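Local coordinates for conserved exported protein (Bacteroides fragilis, PDB 3CLW) that probably hydrolyses O-glycosidic bonds, although its substrate is unknown, at residues Asn59-Met63 and Met392-Ala397; Asn123-Thr129 and Phe176-Ser182; Thr225-Ile229 and Asn269-Cys273. All coordinates share one frame. Numbering follows the deposited sequence.

Contact 1: residues Asn59-Met63 and Met392-Ala397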
loop_
_atom_site.group_PDB
_atom_site.type_symbol
_atom_site.label_atom_id
_atom_site.label_comp_id
_atom_site.label_asym_id
_atom_site.label_seq_id
_atom_site.Cartn_x
_atom_site.Cartn_y
_atom_site.Cartn_z
ATOM N N ASN A 59 20.169 6.141 -13.718
ATOM C CA ASN A 59 19.580 5.520 -12.517
ATOM C C ASN A 59 18.217 6.100 -12.217
ATOM O O ASN A 59 18.073 7.328 -12.198
ATOM C CB ASN A 59 20.427 5.772 -11.253
ATOM C CG ASN A 59 21.878 5.402 -11.419
ATOM O OD1 ASN A 59 22.216 4.275 -11.780
ATOM N ND2 ASN A 59 22.754 6.352 -11.139
ATOM N N PRO A 60 17.226 5.229 -11.913
ATOM C CA PRO A 60 15.886 5.688 -11.510
ATOM C C PRO A 60 16.001 6.623 -10.309
ATOM O O PRO A 60 16.818 6.366 -9.412
ATOM C CB PRO A 60 15.194 4.394 -11.095
ATOM C CG PRO A 60 15.892 3.308 -11.922
ATOM C CD PRO A 60 17.335 3.753 -11.886
ATOM N N ILE A 61 15.227 7.700 -10.268
ATOM C CA ILE A 61 15.398 8.634 -9.165
ATOM C C ILE A 61 14.605 8.303 -7.900
ATOM O O ILE A 61 14.811 8.935 -6.856
ATOM C CB ILE A 61 15.136 10.121 -9.561
ATOM C CG1 ILE A 61 13.692 10.340 -9.987
ATOM C CG2 ILE A 61 16.164 10.628 -10.594
ATOM C CD1 ILE A 61 13.305 11.792 -9.884
ATOM N N GLY A 62 13.728 7.305 -7.981
ATOM C CA GLY A 62 12.807 7.026 -6.885
ATOM C C GLY A 62 11.861 5.869 -7.160
ATOM O O GLY A 62 12.063 5.107 -8.106
ATOM N N MET A 63 10.841 5.742 -6.318
ATOM C CA MET A 63 9.839 4.685 -6.488
ATOM C C MET A 63 8.916 4.912 -7.692
ATOM O O MET A 63 8.422 3.952 -8.254
ATOM C CB MET A 63 9.007 4.539 -5.218
ATOM C CG MET A 63 9.598 3.599 -4.129
ATOM S SD MET A 63 8.767 3.699 -2.526
ATOM C CE MET A 63 9.533 2.399 -1.776
ATOM N N MET A 392 14.432 -0.392 1.511
ATOM C CA MET A 392 13.046 -0.706 1.273
ATOM C C MET A 392 12.549 0.217 0.188
ATOM O O MET A 392 11.765 -0.199 -0.646
ATOM C CB MET A 392 12.201 -0.578 2.554
ATOM C CG MET A 392 12.351 -1.783 3.539
ATOM S SD MET A 392 11.707 -1.628 5.208
ATOM C CE MET A 392 12.890 -0.438 5.898
ATOM N N LEU A 393 13.024 1.463 0.161
ATOM C CA LEU A 393 12.594 2.338 -0.912
ATOM C C LEU A 393 13.070 1.754 -2.231
ATOM O O LEU A 393 12.308 1.630 -3.175
ATOM C CB LEU A 393 13.098 3.788 -0.725
ATOM C CG LEU A 393 12.573 4.833 -1.735
ATOM C CD1 LEU A 393 12.594 6.252 -1.176
ATOM C CD2 LEU A 393 13.392 4.814 -3.015
ATOM N N TRP A 394 14.343 1.395 -2.288
ATOM C CA TRP A 394 14.946 0.918 -3.529
ATOM C C TRP A 394 14.435 -0.461 -4.009
ATOM O O TRP A 394 14.235 -0.689 -5.212
ATOM C CB TRP A 394 16.472 1.050 -3.432
ATOM C CG TRP A 394 16.815 2.497 -3.161
ATOM C CD1 TRP A 394 17.346 3.026 -1.999
ATOM C CD2 TRP A 394 16.573 3.620 -4.040
ATOM N NE1 TRP A 394 17.484 4.391 -2.147
ATOM C CE2 TRP A 394 16.991 4.777 -3.366
ATOM C CE3 TRP A 394 16.026 3.747 -5.337
ATOM C CZ2 TRP A 394 16.914 6.053 -3.947
ATOM C CZ3 TRP A 394 15.926 4.989 -5.896
ATOM C CH2 TRP A 394 16.362 6.142 -5.200
ATOM N N THR A 395 14.162 -1.356 -3.080
ATOM C CA THR A 395 13.647 -2.670 -3.474
ATOM C C THR A 395 12.196 -2.567 -3.945
ATOM O O THR A 395 11.795 -3.307 -4.850
ATOM C CB THR A 395 13.776 -3.729 -2.365
ATOM O OG1 THR A 395 13.036 -3.320 -1.209
ATOM C CG2 THR A 395 15.252 -3.935 -1.994
ATOM N N THR A 396 11.429 -1.647 -3.358
ATOM C CA THR A 396 10.081 -1.336 -3.882
ATOM C C THR A 396 10.198 -0.792 -5.302
ATOM O O THR A 396 9.487 -1.228 -6.209
ATOM C CB THR A 396 9.314 -0.316 -3.016
ATOM O OG1 THR A 396 9.195 -0.815 -1.687
ATOM C CG2 THR A 396 7.913 -0.075 -3.561
ATOM N N ALA A 397 11.125 0.139 -5.482
ATOM C CA ALA A 397 11.372 0.762 -6.786
ATOM C C ALA A 397 11.719 -0.235 -7.890
ATOM O O ALA A 397 11.367 -0.002 -9.026
ATOM C CB ALA A 397 12.459 1.882 -6.669
#

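Contact 2: residues Asn123-Thr129 and Phe176-Ser182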
loop_
_atom_site.group_PDB
_atom_site.type_symbol
_atom_site.label_atom_id
_atom_site.label_comp_id
_atom_site.label_asym_id
_atom_site.label_seq_id
_atom_site.Cartn_x
_atom_site.Cartn_y
_atom_site.Cartn_z
ATOM N N ASN A 123 -1.506 11.328 -11.040
ATOM C CA ASN A 123 -2.804 11.874 -10.666
ATOM C C ASN A 123 -3.801 10.716 -10.463
ATOM O O ASN A 123 -4.705 10.470 -11.281
ATOM C CB ASN A 123 -3.263 12.929 -11.694
ATOM C CG ASN A 123 -4.409 13.794 -11.184
ATOM O OD1 ASN A 123 -4.931 13.571 -10.084
ATOM N ND2 ASN A 123 -4.819 14.786 -11.991
ATOM N N ASN A 124 -3.591 9.981 -9.376
ATOM C CA ASN A 124 -4.382 8.827 -9.048
ATOM C C ASN A 124 -4.407 8.717 -7.550
ATOM O O ASN A 124 -3.414 8.320 -6.934
ATOM C CB ASN A 124 -3.836 7.547 -9.726
ATOM C CG ASN A 124 -4.594 6.286 -9.306
ATOM O OD1 ASN A 124 -5.781 6.336 -8.974
ATOM N ND2 ASN A 124 -3.910 5.143 -9.330
ATOM N N PHE A 125 -5.535 9.086 -6.954
ATOM C CA PHE A 125 -5.626 9.165 -5.510
ATOM C C PHE A 125 -6.699 8.246 -4.894
ATOM O O PHE A 125 -7.755 7.997 -5.483
ATOM C CB PHE A 125 -5.854 10.620 -5.072
ATOM C CG PHE A 125 -4.769 11.571 -5.507
ATOM C CD1 PHE A 125 -4.880 12.271 -6.726
ATOM C CD2 PHE A 125 -3.644 11.783 -4.703
ATOM C CE1 PHE A 125 -3.895 13.163 -7.138
ATOM C CE2 PHE A 125 -2.621 12.684 -5.124
ATOM C CZ PHE A 125 -2.746 13.361 -6.348
ATOM N N LEU A 126 -6.389 7.754 -3.691
ATOM C CA LEU A 126 -7.345 7.033 -2.844
ATOM C C LEU A 126 -7.492 7.854 -1.581
ATOM O O LEU A 126 -6.472 8.285 -0.994
ATOM C CB LEU A 126 -6.871 5.606 -2.530
ATOM C CG LEU A 126 -7.742 4.684 -1.642
ATOM C CD1 LEU A 126 -7.485 3.190 -1.937
ATOM C CD2 LEU A 126 -7.574 4.951 -0.162
ATOM N N PHE A 127 -8.742 8.105 -1.188
ATOM C CA PHE A 127 -9.091 8.776 0.079
ATOM C C PHE A 127 -9.501 7.740 1.115
ATOM O O PHE A 127 -10.395 6.914 0.849
ATOM C CB PHE A 127 -10.276 9.714 -0.154
ATOM C CG PHE A 127 -9.897 11.046 -0.725
ATOM C CD1 PHE A 127 -10.809 12.088 -0.724
ATOM C CD2 PHE A 127 -8.603 11.269 -1.245
ATOM C CE1 PHE A 127 -10.439 13.329 -1.238
ATOM C CE2 PHE A 127 -8.225 12.524 -1.739
ATOM C CZ PHE A 127 -9.140 13.552 -1.730
ATOM N N PHE A 128 -8.866 7.772 2.280
ATOM C CA PHE A 128 -9.169 6.804 3.336
ATOM C C PHE A 128 -9.392 7.495 4.676
ATOM O O PHE A 128 -8.795 8.538 4.937
ATOM C CB PHE A 128 -8.128 5.648 3.444
ATOM C CG PHE A 128 -6.821 6.031 4.115
ATOM C CD1 PHE A 128 -5.800 6.648 3.401
ATOM C CD2 PHE A 128 -6.616 5.766 5.466
ATOM C CE1 PHE A 128 -4.561 6.991 4.028
ATOM C CE2 PHE A 128 -5.421 6.136 6.096
ATOM C CZ PHE A 128 -4.383 6.742 5.362
ATOM N N THR A 129 -10.271 6.902 5.491
ATOM C CA THR A 129 -10.564 7.347 6.837
ATOM C C THR A 129 -10.281 6.241 7.857
ATOM O O THR A 129 -10.480 5.023 7.589
ATOM C CB THR A 129 -12.039 7.773 7.024
ATOM O OG1 THR A 129 -12.907 6.837 6.344
ATOM C CG2 THR A 129 -12.272 9.162 6.510
ATOM N N PHE A 176 -8.045 16.741 -9.248
ATOM C CA PHE A 176 -7.393 15.554 -8.709
ATOM C C PHE A 176 -8.245 14.276 -8.953
ATOM O O PHE A 176 -9.430 14.250 -8.627
ATOM C CB PHE A 176 -7.044 15.728 -7.231
ATOM C CG PHE A 176 -6.118 16.905 -6.940
ATOM C CD1 PHE A 176 -6.641 18.122 -6.473
ATOM C CD2 PHE A 176 -4.741 16.796 -7.126
ATOM C CE1 PHE A 176 -5.800 19.213 -6.174
ATOM C CE2 PHE A 176 -3.889 17.881 -6.822
ATOM C CZ PHE A 176 -4.427 19.089 -6.367
ATOM N N HIS A 177 -7.671 13.233 -9.551
ATOM C CA HIS A 177 -8.474 12.012 -9.860
ATOM C C HIS A 177 -8.525 11.146 -8.623
ATOM O O HIS A 177 -7.718 10.266 -8.449
ATOM C CB HIS A 177 -7.948 11.222 -11.057
ATOM C CG HIS A 177 -7.846 12.037 -12.308
ATOM N ND1 HIS A 177 -6.944 11.756 -13.312
ATOM C CD2 HIS A 177 -8.508 13.153 -12.701
ATOM C CE1 HIS A 177 -7.069 12.647 -14.279
ATOM N NE2 HIS A 177 -8.013 13.504 -13.934
ATOM N N VAL A 178 -9.443 11.473 -7.732
ATOM C CA VAL A 178 -9.711 10.658 -6.573
ATOM C C VAL A 178 -10.584 9.523 -7.078
ATOM O O VAL A 178 -11.789 9.695 -7.295
ATOM C CB VAL A 178 -10.468 11.459 -5.517
ATOM C CG1 VAL A 178 -10.762 10.571 -4.279
ATOM C CG2 VAL A 178 -9.678 12.741 -5.185
ATOM N N ASN A 179 -9.958 8.369 -7.293
ATOM C CA ASN A 179 -10.645 7.255 -7.927
ATOM C C ASN A 179 -11.204 6.213 -6.958
ATOM O O ASN A 179 -11.989 5.349 -7.363
ATOM C CB ASN A 179 -9.711 6.596 -8.941
ATOM C CG ASN A 179 -9.258 7.566 -10.020
ATOM O OD1 ASN A 179 -10.049 8.392 -10.502
ATOM N ND2 ASN A 179 -7.984 7.487 -10.392
ATOM N N TYR A 180 -10.801 6.283 -5.687
ATOM C CA TYR A 180 -11.196 5.279 -4.685
ATOM C C TYR A 180 -11.462 5.923 -3.333
ATOM O O TYR A 180 -10.843 6.945 -2.991
ATOM C CB TYR A 180 -10.097 4.245 -4.500
ATOM C CG TYR A 180 -9.456 3.720 -5.786
ATOM C CD1 TYR A 180 -8.282 4.306 -6.312
ATOM C CD2 TYR A 180 -10.006 2.624 -6.457
ATOM C CE1 TYR A 180 -7.691 3.818 -7.475
ATOM C CE2 TYR A 180 -9.445 2.136 -7.622
ATOM C CZ TYR A 180 -8.280 2.726 -8.126
ATOM O OH TYR A 180 -7.729 2.198 -9.271
ATOM N N ILE A 181 -12.405 5.352 -2.591
ATOM C CA ILE A 181 -12.712 5.754 -1.218
ATOM C C ILE A 181 -12.718 4.525 -0.360
ATOM O O ILE A 181 -13.462 3.586 -0.635
ATOM C CB ILE A 181 -14.091 6.418 -1.057
ATOM C CG1 ILE A 181 -14.123 7.807 -1.697
ATOM C CG2 ILE A 181 -14.460 6.563 0.445
ATOM C CD1 ILE A 181 -15.509 8.302 -2.025
ATOM N N SER A 182 -11.917 4.556 0.690
ATOM C CA SER A 182 -11.803 3.464 1.636
ATOM C C SER A 182 -12.327 3.907 3.016
ATOM O O SER A 182 -11.637 4.589 3.765
ATOM C CB SER A 182 -10.360 2.976 1.655
ATOM O OG SER A 182 -10.216 1.890 2.521
HETATM O O HOH W 1 -6.421 8.573 -12.759
HETATM O O HOH W 2 -4.865 2.360 -9.375
HETATM O O HOH W 3 -9.446 3.090 5.594
#

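Contact 3: residues Thr225-Ile229 and Asn269-Cys273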
loop_
_atom_site.group_PDB
_atom_site.type_symbol
_atom_site.label_atom_id
_atom_site.label_comp_id
_atom_site.label_asym_id
_atom_site.label_seq_id
_atom_site.Cartn_x
_atom_site.Cartn_y
_atom_site.Cartn_z
ATOM N N THR A 225 -15.781 7.421 -9.062
ATOM C CA THR A 225 -15.054 6.941 -7.885
ATOM C C THR A 225 -15.631 5.619 -7.386
ATOM O O THR A 225 -16.832 5.438 -7.418
ATOM C CB THR A 225 -15.119 7.989 -6.705
ATOM O OG1 THR A 225 -14.606 9.268 -7.139
ATOM C CG2 THR A 225 -14.307 7.512 -5.528
ATOM N N LYS A 226 -14.783 4.712 -6.901
ATOM C CA LYS A 226 -15.222 3.421 -6.426
ATOM C C LYS A 226 -14.839 3.119 -4.982
ATOM O O LYS A 226 -13.900 3.706 -4.425
ATOM C CB LYS A 226 -14.698 2.335 -7.357
ATOM C CG LYS A 226 -15.357 2.325 -8.726
ATOM C CD LYS A 226 -14.653 1.318 -9.579
ATOM C CE LYS A 226 -14.843 1.543 -11.085
ATOM N NZ LYS A 226 -16.271 1.584 -11.561
ATOM N N ILE A 227 -15.564 2.173 -4.386
ATOM C CA ILE A 227 -15.503 1.900 -2.954
ATOM C C ILE A 227 -14.634 0.683 -2.690
ATOM O O ILE A 227 -14.884 -0.384 -3.250
ATOM C CB ILE A 227 -16.905 1.598 -2.380
ATOM C CG1 ILE A 227 -17.912 2.710 -2.723
ATOM C CG2 ILE A 227 -16.829 1.320 -0.877
ATOM C CD1 ILE A 227 -19.383 2.199 -2.695
ATOM N N LEU A 228 -13.639 0.846 -1.815
ATOM C CA LEU A 228 -12.697 -0.218 -1.485
ATOM C C LEU A 228 -12.806 -0.633 -0.029
ATOM O O LEU A 228 -12.717 0.211 0.869
ATOM C CB LEU A 228 -11.239 0.208 -1.795
ATOM C CG LEU A 228 -10.174 -0.859 -1.451
ATOM C CD1 LEU A 228 -10.339 -2.148 -2.280
ATOM C CD2 LEU A 228 -8.733 -0.337 -1.536
ATOM N N ILE A 229 -12.967 -1.942 0.187
ATOM C CA ILE A 229 -13.036 -2.536 1.523
ATOM C C ILE A 229 -12.268 -3.849 1.470
ATOM O O ILE A 229 -11.967 -4.320 0.399
ATOM C CB ILE A 229 -14.543 -2.754 1.963
ATOM C CG1 ILE A 229 -15.264 -3.672 0.971
ATOM C CG2 ILE A 229 -15.271 -1.404 2.061
ATOM C CD1 ILE A 229 -16.414 -4.451 1.549
ATOM N N ASN A 269 -21.122 0.797 -7.544
ATOM C CA ASN A 269 -19.951 1.665 -7.342
ATOM C C ASN A 269 -18.868 1.030 -6.488
ATOM O O ASN A 269 -17.907 1.702 -6.092
ATOM C CB ASN A 269 -20.368 3.035 -6.798
ATOM C CG ASN A 269 -21.246 3.777 -7.756
ATOM O OD1 ASN A 269 -20.883 3.949 -8.917
ATOM N ND2 ASN A 269 -22.405 4.234 -7.284
ATOM N N LEU A 270 -19.037 -0.267 -6.215
ATOM C CA LEU A 270 -18.013 -1.051 -5.536
ATOM C C LEU A 270 -16.832 -1.222 -6.468
ATOM O O LEU A 270 -17.008 -1.582 -7.637
ATOM C CB LEU A 270 -18.531 -2.434 -5.165
ATOM C CG LEU A 270 -17.564 -3.338 -4.359
ATOM C CD1 LEU A 270 -17.516 -2.996 -2.864
ATOM C CD2 LEU A 270 -17.897 -4.849 -4.582
ATOM N N PHE A 271 -15.632 -0.970 -5.952
ATOM C CA PHE A 271 -14.436 -1.424 -6.620
ATOM C C PHE A 271 -14.335 -2.928 -6.406
ATOM O O PHE A 271 -14.273 -3.394 -5.253
ATOM C CB PHE A 271 -13.209 -0.714 -6.049
ATOM C CG PHE A 271 -11.920 -1.118 -6.698
ATOM C CD1 PHE A 271 -11.867 -1.423 -8.071
ATOM C CD2 PHE A 271 -10.731 -1.140 -5.953
ATOM C CE1 PHE A 271 -10.656 -1.777 -8.672
ATOM C CE2 PHE A 271 -9.521 -1.507 -6.555
ATOM C CZ PHE A 271 -9.500 -1.840 -7.907
ATOM N N ASN A 272 -14.304 -3.682 -7.510
ATOM C CA ASN A 272 -14.372 -5.132 -7.446
ATOM C C ASN A 272 -13.005 -5.718 -7.113
ATOM O O ASN A 272 -12.278 -6.209 -7.986
ATOM C CB ASN A 272 -14.955 -5.718 -8.759
ATOM C CG ASN A 272 -15.079 -7.250 -8.735
ATOM O OD1 ASN A 272 -15.337 -7.856 -7.692
ATOM N ND2 ASN A 272 -14.891 -7.869 -9.896
ATOM N N CYS A 273 -12.711 -5.701 -5.821
ATOM C CA CYS A 273 -11.366 -5.888 -5.285
ATOM C C CYS A 273 -11.497 -5.979 -3.775
ATOM O O CYS A 273 -12.281 -5.257 -3.155
ATOM C CB CYS A 273 -10.471 -4.684 -5.646
ATOM S SG CYS A 273 -8.764 -4.785 -5.086
HETATM O O HOH W 4 -18.203 4.531 -9.810
HETATM O O HOH W 5 -13.783 -3.449 -2.476
#

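Contact 1: residues Asn59-Met63 and Met392-Ala397
A helix can meet an irregular loop by packing without direct polar links, and these two segments exemplify it: they share no hydrogen bond, yet together bury 306 Å². At the start of the helical segment, the side chain of Met392 packs on Leu334 and Val338 of helix 328-347. Its carbonyl O serves the helix itself, accepting Thr396 N at 3.1 Å and Thr396 OG1 at 2.8 Å. Leu393 follows, its CG 3.9 Å from Met63 CE. Trp394 then reaches back along the loop. Its indole offers an edge to the backbone, CH2 lying 3.6 Å from Ile61 O near the ring plane, while CZ3 is 3.8 Å from Gly62 N. The ring is also held by a hydrogen bond between its NE1 and Thr389 OG1. Thr395 turns its back on the loop, its OG1 hydrogen-bonded to Gly335 O. Thr396 points toward the loop, but its hydroxyl is engaged with Met392 O and with Trp356. Ala397 closes the series: its small CB lets the chains draw together, to 4.2 Å between the CA atoms of Met63 and Ala397, and packs 3.6 Å from Gly62 O and 4.2 Å from Met63 CG. Gly62 itself is almost fully extended, a conformation residues with a side chain seldom adopt. A hydrogen bond between Met63 O and Ser400 OG ties the loop to the same helix. Since Pro60 and Trp394 also touch strand 461-467, this is loop-on-helix packing at the seam between barrel and β-rich region, consistent with the barrel-plus-β-domain architecture of family 30 glycoside hydrolases.

Contact 2: residues Asn123-Thr129 and Phe176-Ser182
Phe127 and Val178 form the apolar centre, Val178 CG1 standing 3.7 Å from the centroid of the Phe127 ring in a CH-pi contact almost along the ring normal. Next to them, the Phe176 edge meets the Phe125 face in an offset edge-to-face pair (centroids 5.8 Å apart, planes at 81°), and Met114 of helix 108-119 covers this side. On the other face of the sheet, Leu126 CG packs 3.7 Å from Tyr180 CB. Between the faces runs a parallel ladder: Phe125 N to His177 O (2.9 Å), Asn179 N to Phe125 O (2.9 Å), Phe127 N to Tyr180 O (3.0 Å) and Ser182 N to Phe127 O (2.8 Å). A beta bulge at Asn179 shifts the register by one. At the polar edge, side chains extend the pairing, with His177 N donating to Asn123 OD1 (2.8 Å) and Asn179 ND2 to Asn124 OD1 (2.9 Å). Joined by helix 157-173, these strands form a beta-alpha-beta crossover, the repeating unit of the TIM barrel, here its third and fourth strands.

Contact 3: residues Thr225-Ile229 and Asn269-Cys273
The chain bends sharply at Asn272, centre of an inverse gamma turn, so that the parallel pairing is locally interrupted after the bridge of Ile227 with Leu270 and regained between Ile229 and Ala275. A water occupies the gap: it accepts from Ile229 N at 3.2 Å and lies 2.8 Å from Phe271 O, while its 2.4 Å approach to Cys273 O is implausibly short. Before the corner two hydrogen bonds frame the bridge, Ile227 N donating to Asn269 O and Phe271 N to Ile227 O, both at 2.9 Å. A second water joins Thr225 O and Asn269 OD1, each at 2.9 Å; Asn269 ND2 is hydrogen-bonded to Ser219 OG on helix 204-221. Inside the barrel, Leu228 CD1 packs 3.8 Å from Phe271 CD2 and 4.2 Å from Cys273 SG, and the Phe271 ring meets Tyr180 and Trp309. Outward, Ile227 and Ile229 lie against helix 204-221. Cohesion here rests on two backbone bonds and apolar packing on both faces, with water bridging the interruption, so a barrel sheet can tolerate a local break in its ladder.

How the contacts relate
Contacts 2 and 3 are successive parts of one barrel wall. Their centres are 11 Å apart, and strands 178-182 and 226-232 are neighbours: Ile181 N lies 2.9 Å from Lys226 O, Val178 O 2.9 Å from Thr225 OG1, and Ser182 OG is hydrogen-bonded to Glu231 OE1. Contact 1 brackets both in sequence but touches neither, its nearest atoms about 12 Å from contact 2 and about 17 Å from contact 3, across the chain's centre from the latter. In clan GH-A glycosidases, to which family 30 belongs, the catalytic glutamates typically follow the fourth and seventh strands. By that analogy the C-terminal end of strand 178-182, the fourth, probably faces the active site.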